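Local coordinates for phage-related protein (Bordetella bronchiseptica RB50, PDB 3BJQ) that probably serves as a phage major capsid protein of the HK97-like coat family, assembling with copies of itself into a shell, at residues Tyr80-Glu94 and Lys285-Pro297. Numbering follows the deposited sequence.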
loop_
_atom_site.group_PDB
_atom_site.type_symbol
_atom_site.label_atom_id
_atom_site.label_comp_id
_atom_site.label_asym_id
_atom_site.label_seq_id
_atom_site.Cartn_x
_atom_site.Cartn_y
_atom_site.Cartn_z
ATOM N N TYR E 80 -38.410 -0.069 29.260
ATOM C CA TYR E 80 -38.068 -1.113 28.313
ATOM C C TYR E 80 -37.104 -2.052 28.997
ATOM O O TYR E 80 -36.401 -1.665 29.929
ATOM C CB TYR E 80 -37.425 -0.548 27.041
ATOM C CG TYR E 80 -35.962 -0.135 27.166
ATOM C CD1 TYR E 80 -34.937 -1.074 27.088
ATOM C CD2 TYR E 80 -35.616 1.199 27.299
ATOM C CE1 TYR E 80 -33.609 -0.689 27.158
ATOM C CE2 TYR E 80 -34.304 1.593 27.392
ATOM C CZ TYR E 80 -33.308 0.652 27.316
ATOM O OH TYR E 80 -32.016 1.062 27.413
ATOM N N SER E 81 -37.037 -3.279 28.493
ATOM C CA SER E 81 -36.118 -4.244 29.030
ATOM C C SER E 81 -35.613 -5.149 27.912
ATOM O O SER E 81 -36.392 -5.827 27.223
ATOM C CB SER E 81 -36.762 -5.056 30.155
ATOM O OG SER E 81 -35.820 -5.970 30.708
ATOM N N ILE E 82 -34.300 -5.131 27.721
ATOM C CA ILE E 82 -33.678 -5.974 26.725
ATOM C C ILE E 82 -33.281 -7.222 27.496
ATOM O O ILE E 82 -32.522 -7.143 28.469
ATOM C CB ILE E 82 -32.457 -5.286 26.090
ATOM C CG1 ILE E 82 -32.913 -4.087 25.257
ATOM C CG2 ILE E 82 -31.644 -6.282 25.246
ATOM C CD1 ILE E 82 -31.805 -3.148 24.847
ATOM N N VAL E 83 -33.823 -8.366 27.094
ATOM C CA VAL E 83 -33.499 -9.636 27.753
ATOM C C VAL E 83 -32.262 -10.230 27.077
ATOM O O VAL E 83 -32.244 -10.398 25.849
ATOM C CB VAL E 83 -34.696 -10.640 27.737
ATOM C CG1 VAL E 83 -34.270 -12.037 28.210
ATOM C CG2 VAL E 83 -35.826 -10.127 28.630
ATOM N N PRO E 84 -31.205 -10.500 27.866
ATOM C CA PRO E 84 -30.038 -11.152 27.311
ATOM C C PRO E 84 -30.445 -12.506 26.751
ATOM O O PRO E 84 -30.939 -13.351 27.488
ATOM C CB PRO E 84 -29.117 -11.326 28.524
ATOM C CG PRO E 84 -29.546 -10.338 29.478
ATOM C CD PRO E 84 -31.020 -10.218 29.300
ATOM N N SER E 85 -30.259 -12.706 25.458
ATOM C CA SER E 85 -30.769 -13.908 24.811
ATOM C C SER E 85 -29.746 -14.473 23.831
ATOM O O SER E 85 -30.072 -14.768 22.666
ATOM C CB SER E 85 -32.085 -13.593 24.083
ATOM O OG SER E 85 -33.021 -12.929 24.930
ATOM N N ALA E 86 -28.506 -14.599 24.298
ATOM C CA ALA E 86 -27.432 -15.133 23.477
ATOM C C ALA E 86 -27.680 -16.611 23.180
ATOM O O ALA E 86 -28.103 -17.375 24.047
ATOM C CB ALA E 86 -26.074 -14.935 24.169
ATOM N N LEU E 87 -27.436 -16.987 21.931
ATOM C CA LEU E 87 -27.577 -18.364 21.483
ATOM C C LEU E 87 -26.163 -18.861 21.201
ATOM O O LEU E 87 -25.196 -18.131 21.429
ATOM C CB LEU E 87 -28.459 -18.407 20.229
ATOM C CG LEU E 87 -29.920 -17.968 20.383
ATOM C CD1 LEU E 87 -30.644 -17.880 19.044
ATOM C CD2 LEU E 87 -30.660 -18.927 21.303
ATOM N N GLU E 88 -26.045 -20.104 20.756
ATOM C CA GLU E 88 -24.754 -20.711 20.471
ATOM C C GLU E 88 -24.789 -21.394 19.107
ATOM O O GLU E 88 -25.455 -22.430 18.930
ATOM C CB GLU E 88 -24.365 -21.726 21.565
ATOM C CG GLU E 88 -23.667 -21.102 22.794
ATOM C CD GLU E 88 -23.343 -22.106 23.872
ATOM O OE1 GLU E 88 -23.901 -23.220 23.830
ATOM O OE2 GLU E 88 -22.528 -21.787 24.761
ATOM N N ALA E 89 -24.069 -20.802 18.155
ATOM C CA ALA E 89 -23.851 -21.396 16.848
ATOM C C ALA E 89 -22.952 -22.629 17.023
ATOM O O ALA E 89 -22.075 -22.635 17.875
ATOM C CB ALA E 89 -23.189 -20.388 15.953
ATOM N N LYS E 90 -23.130 -23.633 16.175
ATOM C CA LYS E 90 -22.470 -24.924 16.334
ATOM C C LYS E 90 -21.954 -25.417 15.000
ATOM O O LYS E 90 -22.684 -25.416 14.017
ATOM C CB LYS E 90 -23.499 -25.921 16.896
ATOM C CG LYS E 90 -23.073 -27.332 17.063
ATOM C CD LYS E 90 -24.096 -28.131 17.905
ATOM C CE LYS E 90 -25.492 -28.145 17.273
ATOM N NZ LYS E 90 -25.460 -28.681 15.868
ATOM N N VAL E 91 -20.684 -25.808 14.976
ATOM C CA VAL E 91 -20.112 -26.458 13.814
ATOM C C VAL E 91 -19.768 -27.873 14.212
ATOM O O VAL E 91 -18.792 -28.085 14.934
ATOM C CB VAL E 91 -18.853 -25.721 13.270
ATOM C CG1 VAL E 91 -18.209 -26.554 12.189
ATOM C CG2 VAL E 91 -19.220 -24.383 12.719
ATOM N N PRO E 92 -20.571 -28.854 13.759
ATOM C CA PRO E 92 -20.325 -30.233 14.119
ATOM C C PRO E 92 -19.076 -30.788 13.449
ATOM O O PRO E 92 -18.741 -30.401 12.321
ATOM C CB PRO E 92 -21.593 -30.969 13.628
ATOM C CG PRO E 92 -22.198 -30.146 12.640
ATOM C CD PRO E 92 -21.735 -28.722 12.864
ATOM N N ARG E 93 -18.404 -31.715 14.123
ATOM C CA ARG E 93 -17.159 -32.255 13.582
ATOM C C ARG E 93 -17.353 -33.015 12.263
ATOM O O ARG E 93 -16.427 -33.054 11.450
ATOM C CB ARG E 93 -16.458 -33.153 14.593
ATOM C CG ARG E 93 -17.268 -34.319 14.984
ATOM C CD ARG E 93 -16.480 -35.265 15.770
ATOM N NE ARG E 93 -17.298 -36.403 16.133
ATOM C CZ ARG E 93 -16.833 -37.473 16.755
ATOM N NH1 ARG E 93 -15.548 -37.538 17.086
ATOM N NH2 ARG E 93 -17.645 -38.476 17.044
ATOM N N GLU E 94 -18.554 -33.566 12.043
ATOM C CA GLU E 94 -18.833 -34.369 10.857
ATOM C C GLU E 94 -18.765 -33.533 9.591
ATOM O O GLU E 94 -18.589 -34.079 8.518
ATOM C CB GLU E 94 -20.129 -35.202 10.966
ATOM C CG GLU E 94 -21.186 -34.777 11.994
ATOM C CD GLU E 94 -20.782 -35.040 13.454
ATOM O OE1 GLU E 94 -20.393 -36.185 13.803
ATOM O OE2 GLU E 94 -20.871 -34.086 14.258
ATOM N N LYS E 285 -19.361 -32.720 20.496
ATOM C CA LYS E 285 -18.410 -32.951 19.400
ATOM C C LYS E 285 -18.580 -31.870 18.337
ATOM O O LYS E 285 -18.730 -32.134 17.144
ATOM C CB LYS E 285 -18.584 -34.368 18.836
ATOM C CG LYS E 285 -18.163 -35.461 19.862
ATOM C CD LYS E 285 -16.645 -35.593 19.906
ATOM C CE LYS E 285 -16.102 -36.347 21.140
ATOM N NZ LYS E 285 -17.086 -37.256 21.728
ATOM N N SER E 286 -18.566 -30.635 18.815
ATOM C CA SER E 286 -18.809 -29.472 18.015
ATOM C C SER E 286 -17.991 -28.282 18.510
ATOM O O SER E 286 -17.657 -28.201 19.694
ATOM C CB SER E 286 -20.291 -29.084 18.109
ATOM O OG SER E 286 -21.134 -30.008 17.455
ATOM N N TRP E 287 -17.655 -27.379 17.596
ATOM C CA TRP E 287 -17.105 -26.077 17.949
ATOM C C TRP E 287 -18.287 -25.135 18.119
ATOM O O TRP E 287 -19.166 -25.122 17.283
ATOM C CB TRP E 287 -16.166 -25.532 16.873
ATOM C CG TRP E 287 -14.889 -26.243 16.837
ATOM C CD1 TRP E 287 -14.598 -27.346 16.097
ATOM C CD2 TRP E 287 -13.703 -25.925 17.573
ATOM N NE1 TRP E 287 -13.297 -27.732 16.317
ATOM C CE2 TRP E 287 -12.721 -26.871 17.210
ATOM C CE3 TRP E 287 -13.362 -24.913 18.477
ATOM C CZ2 TRP E 287 -11.441 -26.865 17.750
ATOM C CZ3 TRP E 287 -12.074 -24.888 18.993
ATOM C CH2 TRP E 287 -11.133 -25.873 18.643
ATOM N N ILE E 288 -18.268 -24.339 19.192
ATOM C CA ILE E 288 -19.394 -23.505 19.594
ATOM C C ILE E 288 -19.039 -22.016 19.581
ATOM O O ILE E 288 -18.098 -21.590 20.256
ATOM C CB ILE E 288 -19.861 -23.867 21.041
ATOM C CG1 ILE E 288 -20.197 -25.345 21.146
ATOM C CG2 ILE E 288 -21.077 -23.057 21.479
ATOM C CD1 ILE E 288 -21.325 -25.766 20.291
ATOM N N TYR E 289 -19.803 -21.231 18.827
ATOM C CA TYR E 289 -19.640 -19.764 18.799
ATOM C C TYR E 289 -20.815 -19.106 19.491
ATOM O O TYR E 289 -21.957 -19.230 19.039
ATOM C CB TYR E 289 -19.590 -19.214 17.389
ATOM C CG TYR E 289 -18.567 -19.811 16.484
ATOM C CD1 TYR E 289 -18.771 -21.063 15.921
ATOM C CD2 TYR E 289 -17.437 -19.089 16.100
ATOM C CE1 TYR E 289 -17.862 -21.615 15.060
ATOM C CE2 TYR E 289 -16.532 -19.626 15.211
ATOM C CZ TYR E 289 -16.755 -20.898 14.693
ATOM O OH TYR E 289 -15.862 -21.469 13.822
ATOM N N GLY E 290 -20.532 -18.375 20.559
ATOM C CA GLY E 290 -21.544 -17.620 21.246
ATOM C C GLY E 290 -21.910 -16.453 20.354
ATOM O O GLY E 290 -21.030 -15.769 19.839
ATOM N N VAL E 291 -23.203 -16.252 20.157
ATOM C CA VAL E 291 -23.720 -15.165 19.310
ATOM C C VAL E 291 -24.710 -14.327 20.147
ATOM O O VAL E 291 -25.647 -14.853 20.754
ATOM C CB VAL E 291 -24.434 -15.705 18.078
ATOM C CG1 VAL E 291 -24.902 -14.535 17.188
ATOM C CG2 VAL E 291 -23.514 -16.648 17.325
ATOM N N SER E 292 -24.474 -13.026 20.181
ATOM C CA SER E 292 -25.267 -12.107 20.962
ATOM C C SER E 292 -25.836 -11.025 20.066
ATOM O O SER E 292 -25.106 -10.412 19.327
ATOM C CB SER E 292 -24.371 -11.488 22.038
ATOM O OG SER E 292 -24.159 -12.407 23.110
ATOM N N ASP E 293 -27.149 -10.802 20.142
ATOM C CA ASP E 293 -27.795 -9.693 19.432
ATOM C C ASP E 293 -28.984 -9.216 20.261
ATOM O O ASP E 293 -30.146 -9.410 19.889
ATOM C CB ASP E 293 -28.232 -10.109 18.027
ATOM C CG ASP E 293 -28.493 -8.914 17.150
ATOM O OD1 ASP E 293 -28.511 -7.804 17.738
ATOM O OD2 ASP E 293 -28.673 -9.065 15.908
ATOM N N ASP E 294 -28.666 -8.588 21.392
ATOM C CA ASP E 294 -29.630 -8.236 22.418
ATOM C C ASP E 294 -30.338 -6.952 22.013
ATOM O O ASP E 294 -29.707 -5.916 21.813
ATOM C CB ASP E 294 -28.935 -8.047 23.778
ATOM C CG ASP E 294 -28.400 -9.360 24.368
ATOM O OD1 ASP E 294 -28.970 -10.438 24.082
ATOM O OD2 ASP E 294 -27.433 -9.297 25.157
ATOM N N ASN E 295 -31.647 -7.040 21.875
ATOM C CA ASN E 295 -32.438 -5.949 21.338
ATOM C C ASN E 295 -33.880 -6.038 21.808
ATOM O O ASN E 295 -34.320 -7.069 22.314
ATOM C CB ASN E 295 -32.402 -5.981 19.805
ATOM C CG ASN E 295 -33.254 -7.114 19.210
ATOM O OD1 ASN E 295 -34.416 -6.895 18.839
ATOM N ND2 ASN E 295 -32.679 -8.325 19.118
ATOM N N THR E 296 -34.599 -4.937 21.666
ATOM C CA THR E 296 -36.040 -4.930 21.874
ATOM C C THR E 296 -36.652 -3.818 21.027
ATOM O O THR E 296 -36.166 -2.700 21.072
ATOM C CB THR E 296 -36.411 -4.756 23.386
ATOM O OG1 THR E 296 -37.736 -5.257 23.602
ATOM C CG2 THR E 296 -36.327 -3.307 23.848
ATOM N N PRO E 297 -37.653 -4.147 20.184
ATOM C CA PRO E 297 -38.476 -3.119 19.540
ATOM C C PRO E 297 -39.244 -2.277 20.560
ATOM O O PRO E 297 -39.717 -2.809 21.549
ATOM C CB PRO E 297 -39.470 -3.937 18.700
ATOM C CG PRO E 297 -38.769 -5.237 18.466
ATOM C CD PRO E 297 -38.007 -5.505 19.718
HETATM O O HOH W 1 -35.119 -8.586 24.710
HETATM O O HOH W 2 -32.624 -9.703 23.317
#
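With CG beside its backbone N (chi1 -69°), the carboxylate of Asp294 turns to Ser85, and Ile288 holds CG1 beside its backbone N (chi1 -56°), which leaves CG2 anti to that N and against Glu88. The second contact lies within the antiparallel strand pair 87-92 with 286-292, the first just beyond it, which shows how a ladder can continue by other means once its strands part. Along the regular portion, Leu87, Ala89 and Val91 exchange paired backbone hydrogen bonds with Val291, Tyr289 and Trp287. All six side chains lie on one face, where Leu87, Ala89 and Val91 touch helix 105-131: Ala89 CB lies 4.0 Å from Val291 CG2, and Val91 CG2 meets the edge of the Tyr289 ring at CE1 (3.9 Å). On the other face Ile288 CG2 crosses the Glu88 chain, 3.4 Å from Glu88 CD. The Glu88 carboxylate goes on to Tyr279 and to Arg70 of a second subunit, and Lys90 pairs with Asp72 of that subunit, consistent with a role in assembly. Beyond Pro92, Lys285 runs alongside Arg93 and lays its CD over one guanidinium face. At the far end, where direct pairing stops, one water joins Val83 N to Asn295 O and another joins Val83 O to Asn295 N. Buried Asp294 links the two chains between waters and ladder: Tyr43 holds its OD2, while OD1 receives Ser85 N on its syn side at 2.9 Å, nearly straight at 169°.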